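Local coordinates for protein subtilase cytotoxin subunit A (Escherichia coli, PDB 2IY9) that cleaves the host endoplasmic reticulum chaperone BiP as the subtilisin-like serine protease subunit of an AB5 toxin, at residues S49-G54 and D124-A129; E144-I149 and I277-L282. All coordinates share one frame; numbering follows the deposited sequence.

Contact 1. Residues S49-G54 and D124-A129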
ATOM      1  N   SER A  49       8.284   1.326   3.189  1.00 22.58           N
ATOM      2  CA  SER A  49       7.857   1.835   4.481  1.00 23.44           C
ATOM      3  C   SER A  49       6.510   1.197   4.852  1.00 23.26           C
ATOM      4  O   SER A  49       5.580   1.182   4.048  1.00 23.03           O
ATOM      5  CB  SER A  49       7.779   3.365   4.420  1.00 23.85           C
ATOM      6  OG  SER A  49       7.587   3.904   5.722  1.00 29.26           O
ATOM      7  N   VAL A  50       6.422   0.629   6.050  1.00 22.99           N
ATOM      8  CA  VAL A  50       5.154   0.072   6.519  1.00 22.98           C
ATOM      9  C   VAL A  50       4.675   0.904   7.706  1.00 22.94           C
ATOM     10  O   VAL A  50       5.156   0.737   8.842  1.00 23.25           O
ATOM     11  CB  VAL A  50       5.235  -1.441   6.831  1.00 23.05           C
ATOM     12  CG1 VAL A  50       3.959  -1.932   7.540  1.00 22.59           C
ATOM     13  CG2 VAL A  50       5.440  -2.223   5.553  1.00 22.10           C
ATOM     14  N   VAL A  51       3.754   1.825   7.408  1.00 22.39           N
ATOM     15  CA  VAL A  51       3.219   2.765   8.393  1.00 22.56           C
ATOM     16  C   VAL A  51       1.949   2.102   8.930  1.00 22.54           C
ATOM     17  O   VAL A  51       0.915   2.002   8.235  1.00 21.66           O
ATOM     18  CB  VAL A  51       2.958   4.163   7.775  1.00 22.66           C
ATOM     19  CG1 VAL A  51       2.529   5.170   8.860  1.00 24.08           C
ATOM     20  CG2 VAL A  51       4.218   4.673   7.047  1.00 22.02           C
ATOM     21  N   ASP A  52       2.046   1.602  10.158  1.00 22.34           N
ATOM     22  CA  ASP A  52       1.074   0.622  10.629  1.00 23.19           C
ATOM     23  C   ASP A  52       1.201   0.386  12.132  1.00 23.18           C
ATOM     24  O   ASP A  52       1.642   1.271  12.867  1.00 23.39           O
ATOM     25  CB  ASP A  52       1.263  -0.680   9.828  1.00 22.98           C
ATOM     26  CG  ASP A  52      -0.045  -1.401   9.561  1.00 24.94           C
ATOM     27  OD1 ASP A  52      -0.674  -1.852  10.549  1.00 25.29           O
ATOM     28  OD2 ASP A  52      -0.435  -1.520   8.370  1.00 25.27           O
ATOM     29  N   SER A  53       0.814  -0.808  12.585  1.00 24.06           N
ATOM     30  CA  SER A  53       0.721  -1.101  14.013  1.00 24.13           C
ATOM     31  C   SER A  53       1.994  -1.740  14.594  1.00 24.86           C
ATOM     32  O   SER A  53       1.992  -2.200  15.736  1.00 24.85           O
ATOM     33  CB  SER A  53      -0.481  -2.011  14.261  1.00 24.18           C
ATOM     34  OG  SER A  53      -0.269  -3.295  13.695  1.00 23.14           O
ATOM     35  N   GLY A  54       3.072  -1.763  13.805  1.00 25.03           N
ATOM     36  CA  GLY A  54       4.342  -2.367  14.230  1.00 25.39           C
ATOM     37  C   GLY A  54       4.551  -3.729  13.589  1.00 25.27           C
ATOM     38  O   GLY A  54       3.587  -4.440  13.276  1.00 25.66           O
ATOM     39  N   ASP A 124      -1.621  12.867  15.397  1.00 32.93           N
ATOM     40  CA  ASP A 124      -1.220  12.921  13.992  1.00 31.94           C
ATOM     41  C   ASP A 124      -0.027  11.996  13.719  1.00 30.84           C
ATOM     42  O   ASP A 124       0.845  12.306  12.899  1.00 30.30           O
ATOM     43  CB  ASP A 124      -0.921  14.369  13.574  1.00 32.68           C
ATOM     44  CG  ASP A 124      -2.145  15.278  13.670  1.00 34.25           C
ATOM     45  OD1 ASP A 124      -3.269  14.812  13.392  1.00 38.25           O
ATOM     46  OD2 ASP A 124      -1.981  16.464  14.020  1.00 37.06           O
ATOM     47  N   SER A 125      -0.001  10.863  14.419  1.00 29.40           N
ATOM     48  CA  SER A 125       1.133   9.944  14.370  1.00 28.31           C
ATOM     49  C   SER A 125       1.439   9.533  12.927  1.00 27.72           C
ATOM     50  O   SER A 125       2.608   9.473  12.530  1.00 26.58           O
ATOM     51  CB  SER A 125       0.870   8.716  15.244  1.00 28.30           C
ATOM     52  OG  SER A 125      -0.334   8.080  14.870  1.00 26.75           O
ATOM     53  N   TRP A 126       0.374   9.273  12.165  1.00 27.37           N
ATOM     54  CA  TRP A 126       0.442   9.033  10.721  1.00 27.44           C
ATOM     55  C   TRP A 126       1.272  10.107  10.023  1.00 27.12           C
ATOM     56  O   TRP A 126       2.160   9.792   9.221  1.00 26.98           O
ATOM     57  CB  TRP A 126      -0.963   9.004  10.103  1.00 27.99           C
ATOM     58  CG  TRP A 126      -1.889   8.004  10.709  1.00 28.41           C
ATOM     59  CD1 TRP A 126      -2.777   8.219  11.727  1.00 29.35           C
ATOM     60  CD2 TRP A 126      -2.030   6.627  10.339  1.00 29.14           C
ATOM     61  NE1 TRP A 126      -3.459   7.060  12.014  1.00 30.11           N
ATOM     62  CE2 TRP A 126      -3.018   6.066  11.181  1.00 29.56           C
ATOM     63  CE3 TRP A 126      -1.412   5.809   9.383  1.00 29.23           C
ATOM     64  CZ2 TRP A 126      -3.403   4.721  11.099  1.00 29.39           C
ATOM     65  CZ3 TRP A 126      -1.803   4.471   9.297  1.00 29.90           C
ATOM     66  CH2 TRP A 126      -2.783   3.942  10.155  1.00 29.22           C
ATOM     67  N   ILE A 127       0.980  11.370  10.334  1.00 26.42           N
ATOM     68  CA  ILE A 127       1.704  12.505   9.749  1.00 25.96           C
ATOM     69  C   ILE A 127       3.147  12.607  10.245  1.00 25.80           C
ATOM     70  O   ILE A 127       4.057  12.826   9.442  1.00 25.02           O
ATOM     71  CB  ILE A 127       0.920  13.837   9.921  1.00 25.92           C
ATOM     72  CG1 ILE A 127      -0.386  13.749   9.114  1.00 26.87           C
ATOM     73  CG2 ILE A 127       1.769  15.042   9.490  1.00 25.60           C
ATOM     74  CD1 ILE A 127      -1.477  14.721   9.525  1.00 28.35           C
ATOM     75  N   ARG A 128       3.363  12.434  11.550  1.00 25.63           N
ATOM     76  CA  ARG A 128       4.721  12.439  12.100  1.00 26.03           C
ATOM     77  C   ARG A 128       5.603  11.368  11.451  1.00 25.46           C
ATOM     78  O   ARG A 128       6.781  11.607  11.170  1.00 24.61           O
ATOM     79  CB  ARG A 128       4.713  12.261  13.621  1.00 26.84           C
ATOM     80  CG  ARG A 128       3.931  13.325  14.390  1.00 29.83           C
ATOM     81  CD  ARG A 128       4.399  14.751  14.110  1.00 34.44           C
ATOM     82  NE  ARG A 128       3.359  15.687  14.541  1.00 40.44           N
ATOM     83  CZ  ARG A 128       2.554  16.373  13.734  1.00 41.94           C
ATOM     84  NH1 ARG A 128       2.671  16.290  12.413  1.00 42.76           N
ATOM     85  NH2 ARG A 128       1.640  17.174  14.257  1.00 45.08           N
ATOM     86  N   ALA A 129       5.018  10.195  11.217  1.00 25.42           N
ATOM     87  CA  ALA A 129       5.711   9.085  10.560  1.00 25.13           C
ATOM     88  C   ALA A 129       6.221   9.494   9.194  1.00 25.16           C
ATOM     89  O   ALA A 129       7.374   9.216   8.857  1.00 25.21           O
ATOM     90  CB  ALA A 129       4.792   7.878  10.445  1.00 25.33           C
TER

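Contact 2. Residues E144-I149 and I277-L282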
ATOM      1  N   GLU A 144      12.526   3.668   1.342  1.00 23.68           N
ATOM      2  CA  GLU A 144      11.276   4.334   1.766  1.00 23.45           C
ATOM      3  C   GLU A 144      10.718   5.314   0.713  1.00 23.26           C
ATOM      4  O   GLU A 144      10.111   6.350   1.039  1.00 23.50           O
ATOM      5  CB  GLU A 144      11.438   4.980   3.151  1.00 23.73           C
ATOM      6  CG  GLU A 144      11.900   3.999   4.230  1.00 24.87           C
ATOM      7  CD  GLU A 144      11.600   4.479   5.633  1.00 27.14           C
ATOM      8  OE1 GLU A 144      12.550   4.834   6.351  1.00 28.90           O
ATOM      9  OE2 GLU A 144      10.417   4.493   6.023  1.00 27.38           O
ATOM     10  N   LYS A 145      10.936   4.972  -0.554  1.00 22.64           N
ATOM     11  CA  LYS A 145      10.331   5.675  -1.682  1.00 22.48           C
ATOM     12  C   LYS A 145       8.849   5.296  -1.782  1.00 21.97           C
ATOM     13  O   LYS A 145       7.975   6.138  -2.082  1.00 21.68           O
ATOM     14  CB  LYS A 145      11.046   5.265  -2.974  1.00 21.87           C
ATOM     15  CG  LYS A 145      10.740   6.138  -4.182  1.00 22.78           C
ATOM     16  CD  LYS A 145      11.450   5.609  -5.418  1.00 23.35           C
ATOM     17  CE  LYS A 145      11.322   6.552  -6.614  1.00 23.52           C
ATOM     18  NZ  LYS A 145      12.043   7.860  -6.401  1.00 24.65           N
ATOM     19  N   ILE A 146       8.591   4.008  -1.568  1.00 21.79           N
ATOM     20  CA  ILE A 146       7.243   3.484  -1.569  1.00 21.58           C
ATOM     21  C   ILE A 146       6.794   3.353  -0.125  1.00 21.50           C
ATOM     22  O   ILE A 146       7.387   2.602   0.649  1.00 21.52           O
ATOM     23  CB  ILE A 146       7.132   2.112  -2.280  1.00 21.66           C
ATOM     24  CG1 ILE A 146       7.701   2.171  -3.712  1.00 22.34           C
ATOM     25  CG2 ILE A 146       5.676   1.620  -2.247  1.00 22.21           C
ATOM     26  CD1 ILE A 146       7.238   3.403  -4.547  1.00 21.91           C
ATOM     27  N   ILE A 147       5.738   4.092   0.208  1.00 21.03           N
ATOM     28  CA  ILE A 147       5.210   4.177   1.560  1.00 21.04           C
ATOM     29  C   ILE A 147       3.831   3.518   1.647  1.00 21.52           C
ATOM     30  O   ILE A 147       2.854   4.013   1.078  1.00 21.72           O
ATOM     31  CB  ILE A 147       5.116   5.667   2.021  1.00 20.93           C
ATOM     32  CG1 ILE A 147       6.484   6.368   1.904  1.00 20.92           C
ATOM     33  CG2 ILE A 147       4.587   5.769   3.453  1.00 18.89           C
ATOM     34  CD1 ILE A 147       6.373   7.893   1.933  1.00 20.72           C
ATOM     35  N   ASN A 148       3.761   2.408   2.380  1.00 21.79           N
ATOM     36  CA  ASN A 148       2.529   1.633   2.504  1.00 21.93           C
ATOM     37  C   ASN A 148       1.708   2.053   3.705  1.00 22.38           C
ATOM     38  O   ASN A 148       2.163   1.974   4.861  1.00 21.84           O
ATOM     39  CB  ASN A 148       2.846   0.144   2.603  1.00 22.06           C
ATOM     40  CG  ASN A 148       1.597  -0.718   2.593  1.00 22.43           C
ATOM     41  OD1 ASN A 148       1.007  -1.029   3.649  1.00 23.80           O
ATOM     42  ND2 ASN A 148       1.161  -1.079   1.400  1.00 19.30           N
ATOM     43  N   ILE A 149       0.485   2.493   3.424  1.00 22.68           N
ATOM     44  CA  ILE A 149      -0.448   2.881   4.468  1.00 23.53           C
ATOM     45  C   ILE A 149      -1.741   2.070   4.292  1.00 23.80           C
ATOM     46  O   ILE A 149      -2.707   2.526   3.674  1.00 23.10           O
ATOM     47  CB  ILE A 149      -0.691   4.414   4.468  1.00 23.61           C
ATOM     48  CG1 ILE A 149       0.671   5.143   4.427  1.00 23.92           C
ATOM     49  CG2 ILE A 149      -1.561   4.824   5.681  1.00 23.96           C
ATOM     50  CD1 ILE A 149       0.672   6.611   4.829  1.00 24.17           C
ATOM     51  N   ILE A 277      -0.312  -5.386  -1.498  1.00 21.17           N
ATOM     52  CA  ILE A 277       0.037  -6.026  -2.751  1.00 21.32           C
ATOM     53  C   ILE A 277       0.500  -4.993  -3.789  1.00 20.94           C
ATOM     54  O   ILE A 277       1.506  -5.213  -4.489  1.00 21.10           O
ATOM     55  CB  ILE A 277      -1.139  -6.903  -3.239  1.00 20.89           C
ATOM     56  CG1 ILE A 277      -1.247  -8.146  -2.341  1.00 21.65           C
ATOM     57  CG2 ILE A 277      -0.958  -7.310  -4.714  1.00 22.26           C
ATOM     58  CD1 ILE A 277      -2.548  -8.945  -2.479  1.00 22.19           C
ATOM     59  N   VAL A 278      -0.205  -3.863  -3.870  1.00 20.30           N
ATOM     60  CA  VAL A 278       0.181  -2.801  -4.807  1.00 20.87           C
ATOM     61  C   VAL A 278       1.565  -2.252  -4.453  1.00 21.09           C
ATOM     62  O   VAL A 278       2.394  -2.027  -5.338  1.00 21.26           O
ATOM     63  CB  VAL A 278      -0.866  -1.663  -4.895  1.00 20.65           C
ATOM     64  CG1 VAL A 278      -0.290  -0.470  -5.684  1.00 21.31           C
ATOM     65  CG2 VAL A 278      -2.140  -2.172  -5.579  1.00 19.17           C
ATOM     66  N   SER A 279       1.805  -2.054  -3.159  1.00 20.95           N
ATOM     67  CA  SER A 279       3.114  -1.624  -2.669  1.00 21.63           C
ATOM     68  C   SER A 279       4.222  -2.587  -3.055  1.00 21.79           C
ATOM     69  O   SER A 279       5.316  -2.149  -3.390  1.00 21.47           O
ATOM     70  CB  SER A 279       3.105  -1.440  -1.146  1.00 21.50           C
ATOM     71  OG  SER A 279       2.361  -0.289  -0.792  1.00 21.54           O
ATOM     72  N   GLY A 280       3.944  -3.894  -3.011  1.00 21.83           N
ATOM     73  CA  GLY A 280       4.953  -4.879  -3.436  1.00 21.82           C
ATOM     74  C   GLY A 280       5.292  -4.767  -4.915  1.00 21.56           C
ATOM     75  O   GLY A 280       6.449  -4.924  -5.312  1.00 21.70           O
ATOM     76  N   VAL A 281       4.284  -4.486  -5.732  1.00 21.62           N
ATOM     77  CA  VAL A 281       4.496  -4.313  -7.174  1.00 21.58           C
ATOM     78  C   VAL A 281       5.319  -3.041  -7.406  1.00 21.35           C
ATOM     79  O   VAL A 281       6.285  -3.061  -8.148  1.00 21.01           O
ATOM     80  CB  VAL A 281       3.165  -4.280  -7.963  1.00 21.56           C
ATOM     81  CG1 VAL A 281       3.416  -3.979  -9.460  1.00 23.43           C
ATOM     82  CG2 VAL A 281       2.397  -5.609  -7.778  1.00 21.86           C
ATOM     83  N   LEU A 282       4.950  -1.947  -6.751  1.00 21.70           N
ATOM     84  CA  LEU A 282       5.739  -0.727  -6.864  1.00 22.13           C
ATOM     85  C   LEU A 282       7.180  -0.931  -6.375  1.00 22.34           C
ATOM     86  O   LEU A 282       8.119  -0.405  -6.983  1.00 22.68           O
ATOM     87  CB  LEU A 282       5.066   0.439  -6.144  1.00 22.56           C
ATOM     88  CG  LEU A 282       3.863   1.096  -6.825  1.00 22.40           C
ATOM     89  CD1 LEU A 282       3.062   1.896  -5.763  1.00 22.88           C
ATOM     90  CD2 LEU A 282       4.278   2.000  -7.975  1.00 22.99           C
TER

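Contact 1. Residues S49-G54 and D124-A129
V51 carries its CG1 methyl anti to the backbone N (chi1 -174°); its CB points toward the helix, and CG1 comes within reach of W126 and A129 together. W126 takes a different setting: its CG lies beside the backbone N and anti to the carbonyl carbon (chi1 -57°), which swings the indole off the helix so that its six-membered ring reaches the strand. CG1 of V51 lies 3.9 Å from CB of A129 and 4.0 Å from CE3 of W126, one methyl serving two residues spaced three apart on the helix. The indole also approaches the main chain, with CZ3 of W126 3.8 Å from the carbonyl O of V51, a van der Waals contact made obliquely to the ring. No hydrogen bond joins the two segments. D52, the presumed charge-relay aspartate, is the next residue after V51; its CB points away from the helix, and its side chain touches H89 and M93. Strand 47-52 runs between strands 111-116 and 147-149 of the parallel sheet, with helix 125-134 packed on one face and helix 84-98 on the other; V117 fills in beside V51, W126 and A129, while W162 of helix 160-172 touches the indole.

Contact 2. Residues E144-I149 and I277-L282
In the subtilase fold the helix that starts at the presumed catalytic serine runs through the core beside the parallel sheet, and here that helix, 271-288, meets residues 144-149. A single hydrogen bond crosses the contact: ND2 of N148 donates to OG of S279 over 2.6 Å. It is almost straight, with an N-H...O angle of 175°, and OG sits practically in the amide plane, 2° out of it. The carboxamide reaches the helix because CG of N148 stands anti to the backbone N (chi1 -174°). Its other end is held too, since OD1 is hydrogen-bonded to OG of S150, so both polar atoms of this buried amide have partners and its rotation is fixed. The serine hydroxyl also has a weak bond to the carbonyl of T275, one turn earlier.

Two residues before N148, I146 points to the same helix. CG1 of I146 lies 4.0 Å from CB of L282, the two side chains crossing at about a right angle, and CG2 of I146 is 4.0 Å from the carbonyl O of S279. V178 of the adjoining strand 176-180 touches both S279 and L282. With the N148 side chain about 5 Å from that of D52 at their nearest atoms, this sheet-to-helix packing beside the presumed charge relay is typical of the subtilisin fold, whose central parallel sheet has helices on both faces.

In the fold
Both contacts are buried, and both set a helix against the same parallel sheet, on neighbouring strands 47-52 and 147-149. Contact 2 buries more surface, and its centre lies about 5 Å from the centre of the chain, against about 13 Å for contact 1. Contact 1 joins aliphatic groups, an indole and one carbonyl oxygen without a hydrogen bond, whereas contact 2 adds a buried amide-hydroxyl bond to its aliphatic packing. The strands are joined directly: the carbonyl O of S49 is 2.8 Å from N of N148, a probable hydrogen bond, and W126 packs on I149. I147 and I149 face helix 125-134, whereas I146 and N148 face helix 271-288, so the helices cover opposite faces of the sheet.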